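Tryptophan--tRNA ligase (Campylobacter jejuni subsp. jejuni, PDB 3TZL) probably catalyses the ATP-dependent attachment of tryptophan to its cognate tRNA(Trp), as a class I aminoacyl-tRNA synthetase working as a homodimer. Local coordinates at residues L10-D15 / L61-A66; L68-D73 / I201-S206; L16-Y21 / A275-A280; R5-L10 / V78-S83; N285-L288 / S292-K295. One frame throughout, in Å; residues are numbered along the deposited sequence.

Contact 4 brings together side chains of the outermost strands of the three-stranded parallel sheet, 5-10 and 78-81, across the central strand 36-41, and shares L10 with contact 1, where the loop after the first strand meets helix 53-70. That helix also carries half of contact 2, whose centre is about 5 Å from that of contact 3; there 201-206 is hydrogen-bonded to the start of helix 18-30. Contact 5, between helices 278-289 and 291-320, closes last along the chain and packs against helix 53-70, its centre about 14 Å from those of contacts 1 and 2. Helix 53-70 thus serves contacts 1, 2 and 5, while contact 3 joins the 'HIGH' region directly to 275-280.

Contact 1: residues L10-D15 / L61-A66; sequences LQPSGD and LKAAAA. With PO4 (phosphate ion), chain K.
P12 and A63 make the one close apolar touch between the loop 10-15 and helix 53-70. Followed round its ring, P12 begins with CB, which stays 4.7 Å from A63 CB. The next atom, CG, is the tip of the ring and comes within 3.7 Å of A63 CB, while CD, turning back to the backbone nitrogen, lies 4.1 Å from that same methyl. A proline presents this blunt hydrocarbon edge without needing a polar partner, and the bare methyl of alanine lets the loop come near the helix, with CA of P12 and CA of A63 only 6.7 Å apart. F67, one turn further along the helix, also packs on P12. Beside this touch the chain of K62 reaches toward the loop and bends near its end, bringing NZ to 4.6 Å from D15 OD1. That is too long for a salt bridge, so any attraction is probably a general electrostatic one. At G14 the backbone has positive phi (60°), a conformation easily reached by glycine, and G14 N gives a weak hydrogen bond of 3.4 Å to O2 of a phosphate ion, probably from the crystallisation liquor, which K55 also holds. P12 to D15 open the 'HIGH' region, Q11, P12 and S13 probably bind ATP, and the loop follows the first strand of the class I Rossmann fold.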
# COMPACT_ATOMS: atom_id res chain seq x y z
N LEU B 10 7.52 0.55 -16.85
CA LEU B 10 8.68 -0.15 -17.41
C LEU B 10 9.41 -0.95 -16.34
O LEU B 10 9.81 -0.41 -15.32
CB LEU B 10 9.61 0.85 -18.09
CG LEU B 10 9.01 1.65 -19.25
CD1 LEU B 10 9.95 2.79 -19.64
CD2 LEU B 10 8.75 0.76 -20.45
N GLN B 11 9.57 -2.25 -16.57
CA GLN B 11 10.19 -3.10 -15.57
C GLN B 11 11.19 -4.03 -16.23
O GLN B 11 10.94 -5.23 -16.35
CB GLN B 11 9.12 -3.93 -14.86
CG GLN B 11 9.35 -4.11 -13.37
CD GLN B 11 8.28 -4.97 -12.74
OE1 GLN B 11 7.08 -4.73 -12.93
NE2 GLN B 11 8.71 -6.00 -12.01
N PRO B 12 12.32 -3.47 -16.67
CA PRO B 12 13.30 -4.28 -17.40
C PRO B 12 13.96 -5.29 -16.47
O PRO B 12 13.97 -5.09 -15.25
CB PRO B 12 14.34 -3.24 -17.86
CG PRO B 12 13.73 -1.90 -17.60
CD PRO B 12 12.78 -2.09 -16.47
N SER B 13 14.48 -6.38 -17.03
CA SER B 13 15.30 -7.33 -16.27
C SER B 13 16.52 -7.73 -17.08
O SER B 13 16.46 -7.80 -18.32
CB SER B 13 14.49 -8.56 -15.86
OG SER B 13 14.02 -9.27 -17.00
N GLY B 14 17.63 -7.97 -16.39
CA GLY B 14 18.88 -8.31 -17.05
C GLY B 14 19.37 -7.21 -17.97
O GLY B 14 19.08 -6.02 -17.78
N ASP B 15 20.11 -7.60 -19.01
CA ASP B 15 20.63 -6.63 -19.96
C ASP B 15 19.67 -6.44 -21.12
O ASP B 15 19.09 -7.40 -21.62
CB ASP B 15 22.00 -7.08 -20.45
CG ASP B 15 22.96 -7.30 -19.30
OD1 ASP B 15 23.00 -6.43 -18.40
OD2 ASP B 15 23.64 -8.35 -19.28
N LEU B 61 18.42 3.02 -11.73
CA LEU B 61 19.27 4.00 -12.38
C LEU B 61 19.59 3.53 -13.81
O LEU B 61 19.44 4.30 -14.77
CB LEU B 61 20.56 4.22 -11.58
CG LEU B 61 20.46 4.89 -10.21
CD1 LEU B 61 21.85 5.16 -9.64
CD2 LEU B 61 19.66 6.20 -10.27
N LYS B 62 20.00 2.27 -13.97
CA LYS B 62 20.31 1.73 -15.30
C LYS B 62 19.12 1.77 -16.24
O LYS B 62 19.26 2.08 -17.42
CB LYS B 62 20.86 0.31 -15.22
CG LYS B 62 22.16 0.21 -14.45
CD LYS B 62 22.84 -1.15 -14.63
CE LYS B 62 21.95 -2.34 -14.25
NZ LYS B 62 21.65 -3.23 -15.42
N ALA B 63 17.95 1.44 -15.72
CA ALA B 63 16.76 1.44 -16.57
C ALA B 63 16.45 2.86 -17.06
O ALA B 63 16.15 3.07 -18.22
CB ALA B 63 15.57 0.84 -15.87
N ALA B 64 16.51 3.83 -16.15
CA ALA B 64 16.20 5.20 -16.51
C ALA B 64 17.23 5.68 -17.53
O ALA B 64 16.85 6.22 -18.57
CB ALA B 64 16.20 6.10 -15.27
N ALA B 65 18.51 5.46 -17.25
CA ALA B 65 19.60 5.84 -18.16
C ALA B 65 19.43 5.19 -19.53
O ALA B 65 19.62 5.83 -20.56
CB ALA B 65 20.96 5.49 -17.58
N ALA B 66 19.05 3.91 -19.54
CA ALA B 66 18.87 3.21 -20.81
C ALA B 66 17.73 3.80 -21.65
O ALA B 66 17.87 3.99 -22.86
CB ALA B 66 18.62 1.73 -20.56
P PO4 K . 18.16 -8.58 -12.73
O1 PO4 K . 18.48 -8.66 -11.25
O2 PO4 K . 19.17 -7.66 -13.38
O3 PO4 K . 18.26 -9.97 -13.33
O4 PO4 K . 16.75 -8.06 -12.92

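Contact 2: residues L68-D73 / I201-S206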
# COMPACT_ATOMS: atom_id res chain seq x y z
N LEU B 68 16.27 6.81 -21.49
CA LEU B 68 16.65 8.14 -21.92
C LEU B 68 17.65 8.06 -23.07
O LEU B 68 17.48 8.73 -24.09
CB LEU B 68 17.24 8.92 -20.74
CG LEU B 68 16.17 9.31 -19.72
CD1 LEU B 68 16.82 9.90 -18.49
CD2 LEU B 68 15.20 10.29 -20.33
N SER B 69 18.66 7.21 -22.92
CA SER B 69 19.69 7.06 -23.95
C SER B 69 19.16 6.61 -25.31
O SER B 69 19.68 7.01 -26.35
CB SER B 69 20.76 6.07 -23.50
OG SER B 69 21.43 6.63 -22.41
N LEU B 70 18.12 5.78 -25.29
CA LEU B 70 17.58 5.21 -26.52
C LEU B 70 16.47 6.08 -27.13
O LEU B 70 15.98 5.77 -28.22
CB LEU B 70 17.11 3.78 -26.26
CG LEU B 70 18.26 2.81 -25.95
CD1 LEU B 70 17.75 1.59 -25.19
CD2 LEU B 70 18.91 2.36 -27.25
N GLY B 71 16.07 7.15 -26.45
CA GLY B 71 15.21 8.13 -27.10
C GLY B 71 14.05 8.73 -26.33
O GLY B 71 13.34 9.61 -26.85
N ILE B 72 13.82 8.28 -25.11
CA ILE B 72 12.73 8.89 -24.36
C ILE B 72 13.02 10.36 -24.16
O ILE B 72 14.09 10.75 -23.67
CB ILE B 72 12.47 8.19 -23.04
CG1 ILE B 72 11.78 6.86 -23.31
CG2 ILE B 72 11.59 9.07 -22.17
CD1 ILE B 72 11.28 6.18 -22.03
N ASP B 73 12.06 11.19 -24.56
CA ASP B 73 12.27 12.62 -24.57
C ASP B 73 11.49 13.25 -23.41
O ASP B 73 10.27 13.38 -23.49
CB ASP B 73 11.79 13.18 -25.90
CG ASP B 73 12.17 14.63 -26.11
OD1 ASP B 73 12.29 15.37 -25.11
OD2 ASP B 73 12.33 15.03 -27.28
N ILE B 201 22.05 -10.17 -28.44
CA ILE B 201 23.07 -9.17 -28.73
C ILE B 201 22.69 -7.93 -27.93
O ILE B 201 21.64 -7.32 -28.17
CB ILE B 201 23.14 -8.85 -30.22
CG1 ILE B 201 23.76 -10.02 -30.97
CG2 ILE B 201 23.97 -7.60 -30.47
CD1 ILE B 201 23.65 -9.90 -32.47
N ASP B 202 23.53 -7.59 -26.96
CA ASP B 202 23.23 -6.54 -25.99
C ASP B 202 23.61 -5.15 -26.50
O ASP B 202 24.51 -5.00 -27.34
CB ASP B 202 23.90 -6.83 -24.64
CG ASP B 202 23.49 -8.18 -24.06
OD1 ASP B 202 22.35 -8.63 -24.31
OD2 ASP B 202 24.31 -8.81 -23.36
N ILE B 203 22.91 -4.15 -25.98
CA ILE B 203 23.04 -2.77 -26.44
C ILE B 203 24.13 -2.04 -25.68
O ILE B 203 24.88 -1.26 -26.26
CB ILE B 203 21.73 -2.01 -26.21
CG1 ILE B 203 20.63 -2.61 -27.09
CG2 ILE B 203 21.91 -0.54 -26.49
CD1 ILE B 203 19.28 -1.97 -26.89
N PHE B 204 24.20 -2.28 -24.38
CA PHE B 204 25.07 -1.52 -23.51
C PHE B 204 26.20 -2.37 -22.94
O PHE B 204 26.52 -2.28 -21.76
CB PHE B 204 24.25 -0.86 -22.39
CG PHE B 204 23.22 0.10 -22.89
CD1 PHE B 204 23.61 1.31 -23.46
CD2 PHE B 204 21.88 -0.19 -22.83
CE1 PHE B 204 22.67 2.20 -23.94
CE2 PHE B 204 20.93 0.69 -23.32
CZ PHE B 204 21.33 1.89 -23.87
N SER B 205 26.82 -3.18 -23.79
CA SER B 205 27.92 -4.02 -23.37
C SER B 205 29.22 -3.38 -23.79
O SER B 205 29.23 -2.35 -24.46
CB SER B 205 27.77 -5.40 -24.01
OG SER B 205 27.61 -5.29 -25.42
N SER B 206 30.33 -3.98 -23.39
CA SER B 206 31.63 -3.54 -23.88
C SER B 206 31.78 -4.07 -25.28
O SER B 206 31.11 -5.03 -25.65
CB SER B 206 32.74 -4.12 -23.02
OG SER B 206 32.73 -5.54 -23.07
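L70 and F204 approach each other from opposite directions, and this is the tight part of the contact. L70 CD1 lies near the plane of the phenyl ring, at its edge, 3.8 Å from F204 CE2, and L70 CG is equally near F204 CZ. I203 doubles the grip: its CD1 is 4.2 Å from L70 CD1, and its CG2 sits over the centre of the F204 ring, 3.4 Å above the plane. L70 and I203 are buried, and branched and aromatic side chains here fill the space between helix and loop from several sides; Y284 also stacks on F204. S69 is a lighter neighbour, with CB 4.2 Å from F204 CZ, and its hydroxyl is occupied by a hydrogen bond to the carbonyl oxygen of A65 in the same helix. Away from this core the two segments diverge. S205 is partly exposed and S206, at the N-cap of helix 207-215, faces solvent, while beyond L70 the chain turns off at the partly exposed G71, whose phi of 138° suits glycine. That residue ends helix 53-70 in a Schellman motif, and the helix is the main one in the beta-alpha-beta crossover connection between strands 36-41 and 78-81 of the Rossmann fold.

Contact 3: residues L16-Y21 / A275-A280. With ADP (adenosine-5'-diphosphate), chain I.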
# COMPACT_ATOMS: atom_id res chain seq x y z
N LEU B 16 19.50 -5.19 -21.54
CA LEU B 16 18.70 -4.88 -22.73
C LEU B 16 19.40 -5.33 -24.02
O LEU B 16 20.58 -5.06 -24.21
CB LEU B 16 18.44 -3.39 -22.80
CG LEU B 16 17.42 -2.84 -21.81
CD1 LEU B 16 17.39 -1.34 -21.93
CD2 LEU B 16 16.04 -3.43 -22.06
N HIS B 17 18.67 -6.02 -24.89
CA HIS B 17 19.24 -6.49 -26.15
C HIS B 17 18.53 -5.88 -27.37
O HIS B 17 17.49 -5.25 -27.24
CB HIS B 17 19.28 -8.02 -26.22
CG HIS B 17 17.95 -8.68 -25.97
ND1 HIS B 17 16.93 -8.68 -26.89
CD2 HIS B 17 17.50 -9.40 -24.91
CE1 HIS B 17 15.90 -9.35 -26.40
NE2 HIS B 17 16.22 -9.79 -25.20
N ILE B 18 19.10 -6.07 -28.55
CA ILE B 18 18.52 -5.42 -29.74
C ILE B 18 17.10 -5.91 -30.06
O ILE B 18 16.40 -5.29 -30.85
CB ILE B 18 19.44 -5.54 -30.96
CG1 ILE B 18 19.69 -7.00 -31.32
CG2 ILE B 18 20.76 -4.81 -30.69
CD1 ILE B 18 20.42 -7.17 -32.69
N GLY B 19 16.69 -7.00 -29.43
CA GLY B 19 15.33 -7.49 -29.56
C GLY B 19 14.34 -6.61 -28.79
O GLY B 19 13.26 -6.30 -29.28
N ASN B 20 14.71 -6.22 -27.58
CA ASN B 20 13.93 -5.25 -26.82
C ASN B 20 13.84 -3.94 -27.59
O ASN B 20 12.79 -3.30 -27.62
CB ASN B 20 14.55 -4.99 -25.45
CG ASN B 20 14.67 -6.25 -24.63
OD1 ASN B 20 15.77 -6.66 -24.27
ND2 ASN B 20 13.54 -6.88 -24.32
N TYR B 21 14.94 -3.56 -28.22
CA TYR B 21 14.98 -2.29 -28.93
C TYR B 21 14.09 -2.28 -30.16
O TYR B 21 13.19 -1.45 -30.26
CB TYR B 21 16.41 -1.92 -29.33
CG TYR B 21 16.43 -0.59 -30.04
CD1 TYR B 21 16.09 0.57 -29.36
CD2 TYR B 21 16.74 -0.49 -31.38
CE1 TYR B 21 16.07 1.79 -29.99
CE2 TYR B 21 16.74 0.73 -32.02
CZ TYR B 21 16.40 1.87 -31.31
OH TYR B 21 16.38 3.10 -31.92
N ALA B 275 28.54 1.46 -34.23
CA ALA B 275 28.34 2.81 -34.74
C ALA B 275 26.91 3.26 -34.49
O ALA B 275 26.68 4.41 -34.14
CB ALA B 275 28.68 2.88 -36.24
N TYR B 276 25.97 2.33 -34.65
CA TYR B 276 24.56 2.63 -34.48
C TYR B 276 24.22 3.00 -33.03
O TYR B 276 23.36 3.84 -32.77
CB TYR B 276 23.73 1.43 -34.95
CG TYR B 276 22.24 1.65 -34.96
CD1 TYR B 276 21.48 1.49 -33.81
CD2 TYR B 276 21.58 1.99 -36.14
CE1 TYR B 276 20.10 1.68 -33.82
CE2 TYR B 276 20.20 2.18 -36.16
CZ TYR B 276 19.47 2.03 -35.00
OH TYR B 276 18.11 2.21 -35.01
N PHE B 277 24.90 2.37 -32.07
CA PHE B 277 24.58 2.60 -30.67
C PHE B 277 25.59 3.48 -29.96
O PHE B 277 25.49 3.71 -28.75
CB PHE B 277 24.40 1.28 -29.93
CG PHE B 277 23.08 0.61 -30.21
CD1 PHE B 277 21.87 1.24 -29.88
CD2 PHE B 277 23.03 -0.63 -30.81
CE1 PHE B 277 20.65 0.64 -30.14
CE2 PHE B 277 21.81 -1.25 -31.07
CZ PHE B 277 20.62 -0.62 -30.73
N LYS B 278 26.56 3.97 -30.72
CA LYS B 278 27.68 4.70 -30.15
C LYS B 278 27.20 5.86 -29.29
O LYS B 278 27.65 6.02 -28.16
CB LYS B 278 28.61 5.21 -31.25
CG LYS B 278 29.86 5.89 -30.72
CD LYS B 278 30.83 6.16 -31.86
CE LYS B 278 32.05 6.94 -31.39
NZ LYS B 278 31.66 8.28 -30.87
N GLU B 279 26.27 6.65 -29.82
CA GLU B 279 25.80 7.84 -29.12
C GLU B 279 25.00 7.46 -27.88
O GLU B 279 25.16 8.05 -26.82
CB GLU B 279 24.97 8.69 -30.07
CG GLU B 279 24.77 10.13 -29.64
CD GLU B 279 24.81 11.10 -30.82
OE1 GLU B 279 25.56 10.83 -31.79
OE2 GLU B 279 24.09 12.13 -30.79
N ALA B 280 24.12 6.47 -28.01
CA ALA B 280 23.32 6.01 -26.90
C ALA B 280 24.19 5.48 -25.75
O ALA B 280 23.95 5.79 -24.60
CB ALA B 280 22.35 4.94 -27.37
PB ADP I . 13.33 -11.97 -22.94
O1B ADP I . 14.71 -11.84 -23.51
O2B ADP I . 13.27 -11.84 -21.44
O3B ADP I . 12.49 -13.12 -23.48
PA ADP I . 11.79 -9.63 -22.56
O1A ADP I . 12.77 -8.64 -21.97
O2A ADP I . 10.89 -10.41 -21.62
O3A ADP I . 12.63 -10.64 -23.51
O5' ADP I . 10.86 -8.84 -23.62
C5' ADP I . 10.37 -7.53 -23.34
C4' ADP I . 9.75 -6.93 -24.60
O4' ADP I . 10.72 -6.85 -25.66
C3' ADP I . 8.60 -7.78 -25.11
O3' ADP I . 7.37 -7.09 -24.85
C2' ADP I . 8.81 -7.94 -26.60
O2' ADP I . 7.85 -7.18 -27.33
C1' ADP I . 10.19 -7.37 -26.89
N9 ADP I . 11.09 -8.43 -27.42
C8 ADP I . 11.92 -9.21 -26.70
N7 ADP I . 12.61 -10.07 -27.49
C5 ADP I . 12.23 -9.83 -28.75
C6 ADP I . 12.58 -10.38 -30.08
N6 ADP I . 13.49 -11.38 -30.20
N1 ADP I . 11.95 -9.85 -31.16
C2 ADP I . 11.04 -8.86 -31.04
N3 ADP I . 10.68 -8.32 -29.87
C4 ADP I . 11.23 -8.75 -28.71
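Y21 and F277 form a T-shaped pair: the edge of the phenylalanine points at the face of the tyrosine, with ring planes 79° apart and centroids separated by 5.5 Å. F277 CE1 stands over the centre of the Y21 ring. With its CG anti to the backbone N (chi1 -179°), Y21 swings its ring out from helix 18-30 to receive that edge. Y276 and Y21 come at each other from opposite directions, and the OH of Y276 reaches the edge of the Y21 ring, 3.6 Å from Y21 CE2. Y276 also lays CD1 over the face of F277. I18 crosses F277 at about a right angle and touches CE2 of that ring with CG2 at 3.7 Å. The same turn carries different groups toward ADP. H17 NE2 donates to O1B of the nucleotide in a fairly straight bond of 3.1 Å, and N20 ND2 gives hydrogen bonds to O1A (3.0 Å) and O4'. H17 and N20 are fixed by a capping box: H17 N donates to N20 OD1 on a lone pair in the carbonyl plane at 3.0 Å, and G19 N bonds weakly to H17 ND1. G19 has no side chain, where a CB would run into H17 ND1, and its O lies 3.2 Å from adenine C4. Polar side chains of the 'HIGH' region thus hold the diphosphate and ribose, while I18 and the ring of adjoining Y21 pack the helix start against F277 and Y276.

Contact 4: residues R5-L10 / V78-S83. With TRP (tryptophan), chain J.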
# COMPACT_ATOMS: atom_id res chain seq x y z
N ARG B 5 -4.36 9.77 -23.51
CA ARG B 5 -3.20 9.49 -22.69
C ARG B 5 -2.80 8.01 -22.65
O ARG B 5 -3.61 7.13 -22.36
CB ARG B 5 -3.41 10.01 -21.26
CG ARG B 5 -2.17 9.88 -20.37
CD ARG B 5 -2.31 10.71 -19.10
NE ARG B 5 -2.42 12.14 -19.38
CZ ARG B 5 -2.86 13.04 -18.50
NH1 ARG B 5 -3.24 12.65 -17.28
NH2 ARG B 5 -2.92 14.32 -18.83
N VAL B 6 -1.52 7.77 -22.94
CA VAL B 6 -0.98 6.42 -23.02
C VAL B 6 0.04 6.25 -21.92
O VAL B 6 0.98 7.04 -21.79
CB VAL B 6 -0.27 6.21 -24.38
CG1 VAL B 6 0.28 4.82 -24.48
CG2 VAL B 6 -1.22 6.50 -25.53
N LEU B 7 -0.14 5.22 -21.12
CA LEU B 7 0.71 5.06 -19.97
C LEU B 7 1.30 3.66 -19.97
O LEU B 7 0.58 2.68 -20.15
CB LEU B 7 -0.11 5.28 -18.71
CG LEU B 7 0.63 5.20 -17.37
CD1 LEU B 7 0.15 6.35 -16.50
CD2 LEU B 7 0.34 3.90 -16.70
N THR B 8 2.61 3.59 -19.75
CA THR B 8 3.34 2.33 -19.77
C THR B 8 4.26 2.31 -18.57
O THR B 8 5.00 3.26 -18.35
CB THR B 8 4.27 2.24 -21.01
OG1 THR B 8 3.55 2.59 -22.19
CG2 THR B 8 4.83 0.84 -21.16
N GLY B 9 4.21 1.24 -17.78
CA GLY B 9 5.15 1.07 -16.70
C GLY B 9 6.29 0.23 -17.24
O GLY B 9 6.07 -0.69 -17.99
N LEU B 10 7.52 0.55 -16.85
CA LEU B 10 8.68 -0.15 -17.41
C LEU B 10 9.41 -0.95 -16.34
O LEU B 10 9.81 -0.41 -15.32
CB LEU B 10 9.61 0.85 -18.09
CG LEU B 10 9.01 1.65 -19.25
CD1 LEU B 10 9.95 2.79 -19.64
CD2 LEU B 10 8.75 0.76 -20.45
N VAL B 78 6.22 12.31 -20.32
CA VAL B 78 6.33 12.37 -18.87
C VAL B 78 6.98 11.09 -18.41
O VAL B 78 6.42 10.01 -18.58
CB VAL B 78 4.98 12.63 -18.19
CG1 VAL B 78 5.12 12.61 -16.68
CG2 VAL B 78 4.41 13.98 -18.67
N PHE B 79 8.19 11.22 -17.86
CA PHE B 79 9.03 10.07 -17.55
C PHE B 79 9.59 10.16 -16.13
O PHE B 79 10.36 11.06 -15.82
CB PHE B 79 10.17 10.00 -18.56
CG PHE B 79 11.13 8.87 -18.31
CD1 PHE B 79 10.75 7.56 -18.53
CD2 PHE B 79 12.43 9.14 -17.88
CE1 PHE B 79 11.64 6.52 -18.32
CE2 PHE B 79 13.33 8.10 -17.67
CZ PHE B 79 12.93 6.78 -17.89
N TRP B 80 9.22 9.21 -15.29
CA TRP B 80 9.58 9.30 -13.89
C TRP B 80 9.80 7.94 -13.27
O TRP B 80 9.56 6.92 -13.89
CB TRP B 80 8.52 10.11 -13.10
CG TRP B 80 7.25 9.39 -12.79
CD1 TRP B 80 6.88 8.86 -11.59
CD2 TRP B 80 6.15 9.13 -13.69
NE1 TRP B 80 5.63 8.29 -11.68
CE2 TRP B 80 5.17 8.44 -12.96
CE3 TRP B 80 5.93 9.40 -15.05
CZ2 TRP B 80 3.96 8.03 -13.54
CZ3 TRP B 80 4.73 9.00 -15.62
CH2 TRP B 80 3.76 8.31 -14.86
N LEU B 81 10.32 7.96 -12.05
CA LEU B 81 10.56 6.77 -11.25
C LEU B 81 9.36 6.62 -10.32
O LEU B 81 9.04 7.54 -9.57
CB LEU B 81 11.83 6.95 -10.43
CG LEU B 81 12.28 5.85 -9.47
CD1 LEU B 81 12.68 4.65 -10.28
CD2 LEU B 81 13.44 6.35 -8.63
N GLN B 82 8.71 5.48 -10.37
CA GLN B 82 7.41 5.29 -9.73
C GLN B 82 7.36 5.78 -8.28
O GLN B 82 6.46 6.50 -7.88
CB GLN B 82 7.07 3.81 -9.77
CG GLN B 82 5.67 3.47 -9.31
CD GLN B 82 5.49 1.99 -9.24
OE1 GLN B 82 6.48 1.24 -9.21
NE2 GLN B 82 4.25 1.54 -9.26
N SER B 83 8.36 5.39 -7.51
CA SER B 83 8.45 5.74 -6.10
C SER B 83 8.69 7.23 -5.79
O SER B 83 8.71 7.61 -4.62
CB SER B 83 9.57 4.93 -5.46
OG SER B 83 10.82 5.35 -5.96
N TRP J . 3.23 -5.04 -14.74
CA TRP J . 4.00 -4.43 -15.82
C TRP J . 5.05 -5.40 -16.36
O TRP J . 5.67 -5.17 -17.40
CB TRP J . 4.68 -3.13 -15.35
CG TRP J . 3.68 -2.12 -14.88
CD1 TRP J . 3.46 -1.69 -13.59
CD2 TRP J . 2.73 -1.44 -15.69
NE1 TRP J . 2.43 -0.77 -13.57
CE2 TRP J . 1.96 -0.60 -14.85
CE3 TRP J . 2.44 -1.45 -17.07
CZ2 TRP J . 0.94 0.22 -15.33
CZ3 TRP J . 1.42 -0.64 -17.55
CH2 TRP J . 0.69 0.18 -16.68
OXT TRP J . 5.29 -6.44 -15.74
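This contact spans the three-stranded parallel sheet of the Rossmann fold, joining side chains of its outer strands, 5-10 and 78-81, past the central strand 36-41. The touches are light and apolar. L7 CD1 reaches the edge of the W80 indole, near its plane, at 4.4 Å from CH2. L10 CD1 comes likewise to the edge of the F79 ring, 4.3 Å from CE1. Only long side chains can meet across an intervening strand, which suits leucine and aromatics here; F40 of that strand packs on both L7 and W80. A chi1 of -178° sets CG of L7 opposite its own backbone N, and its second methyl, CD2, meets the bound tryptophan, 3.7 Å from the ligand's CH2. G9 has no CB, and so the indole can lie close over the strand, its CE3 3.3 Å from G9 N. The direct touches between these two strands are purely apolar, so they add hydrophobic packing to a sheet whose first strand lines the indole pocket.

Contact 5: residues N285-L288 / S292-K295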
# COMPACT_ATOMS: atom_id res chain seq x y z
N ASN B 285 26.42 5.83 -20.32
CA ASN B 285 27.55 5.90 -19.40
C ASN B 285 27.70 7.23 -18.69
O ASN B 285 27.99 7.26 -17.49
CB ASN B 285 28.84 5.53 -20.14
CG ASN B 285 28.88 4.07 -20.53
OD1 ASN B 285 28.62 3.19 -19.69
ND2 ASN B 285 29.16 3.79 -21.79
N GLU B 286 27.50 8.33 -19.42
CA GLU B 286 27.51 9.66 -18.83
C GLU B 286 26.46 9.82 -17.72
O GLU B 286 26.74 10.35 -16.65
CB GLU B 286 27.34 10.74 -19.91
CG GLU B 286 27.13 12.17 -19.40
CD GLU B 286 25.65 12.60 -19.34
OE1 GLU B 286 24.88 12.24 -20.27
OE2 GLU B 286 25.25 13.29 -18.37
N LEU B 287 25.24 9.35 -17.98
CA LEU B 287 24.17 9.46 -17.00
C LEU B 287 24.43 8.63 -15.74
O LEU B 287 23.92 8.94 -14.67
CB LEU B 287 22.83 9.05 -17.63
CG LEU B 287 22.24 9.98 -18.69
CD1 LEU B 287 21.15 9.26 -19.48
CD2 LEU B 287 21.68 11.28 -18.08
N LEU B 288 25.24 7.58 -15.87
CA LEU B 288 25.56 6.75 -14.72
C LEU B 288 26.78 7.25 -13.96
O LEU B 288 26.89 7.05 -12.76
CB LEU B 288 25.77 5.29 -15.15
CG LEU B 288 24.52 4.60 -15.66
CD1 LEU B 288 24.84 3.17 -16.09
CD2 LEU B 288 23.44 4.62 -14.59
N SER B 292 23.99 13.29 -10.83
CA SER B 292 23.18 14.50 -10.67
C SER B 292 22.37 14.82 -11.94
O SER B 292 21.26 15.34 -11.85
CB SER B 292 24.04 15.71 -10.26
OG SER B 292 24.72 16.30 -11.37
N HIS B 293 22.92 14.49 -13.11
CA HIS B 293 22.20 14.79 -14.34
C HIS B 293 20.96 13.90 -14.49
O HIS B 293 19.90 14.37 -14.90
CB HIS B 293 23.10 14.67 -15.57
CG HIS B 293 22.48 15.22 -16.81
ND1 HIS B 293 22.83 14.79 -18.08
CD2 HIS B 293 21.52 16.17 -16.99
CE1 HIS B 293 22.12 15.45 -18.98
NE2 HIS B 293 21.32 16.29 -18.35
N LEU B 294 21.09 12.63 -14.15
CA LEU B 294 19.96 11.71 -14.24
C LEU B 294 18.90 12.12 -13.22
O LEU B 294 17.72 12.15 -13.54
CB LEU B 294 20.42 10.27 -14.04
CG LEU B 294 19.36 9.16 -14.17
CD1 LEU B 294 18.71 9.16 -15.55
CD2 LEU B 294 19.98 7.79 -13.86
N LYS B 295 19.34 12.48 -12.02
CA LYS B 295 18.43 12.94 -10.97
C LYS B 295 17.62 14.18 -11.40
O LYS B 295 16.41 14.23 -11.17
CB LYS B 295 19.22 13.23 -9.70
CG LYS B 295 18.38 13.51 -8.47
CD LYS B 295 19.26 13.57 -7.23
CE LYS B 295 19.61 15.01 -6.88
NZ LYS B 295 18.42 15.75 -6.36
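E286 and H293 supply the polar link between the end of helix 278-289 and the first turn of helix 291-320. H293 ND1 donates to E286 OE2 over 2.9 Å with an N-H...O angle of 157°. OE2 accepts on its syn lone pair and lies near the plane of the histidine ring, although carboxylate and ring are turned 40° from each other. A bend in the glutamate chain at chi2 (-97°) brings its oxygens across to the neighbouring helix. Beside this hydrogen bond a methyl makes a van der Waals touch on the imidazole, L287 CD2 lying 3.7 Å from H293 ND1, obliquely to the ring. The apolar part is built round L287 and L294, whose CA atoms are only 5.5 Å apart. L287 CD2 is 4.4 Å from L294 CB; the backbone joins in, with L287 O 3.8 Å from L294 CB. Leucines suit this buried side because both also pack on helix 53-70, L287 against A65 and S69, L294 against L61 and L68. The histidine-carboxylate bond lies away from the substrate sites and probably serves to join the two helices. Its acidic partner would be expected to favour a protonated imidazole, adding an electrostatic component to the leucine packing at the sharp turn between the helices.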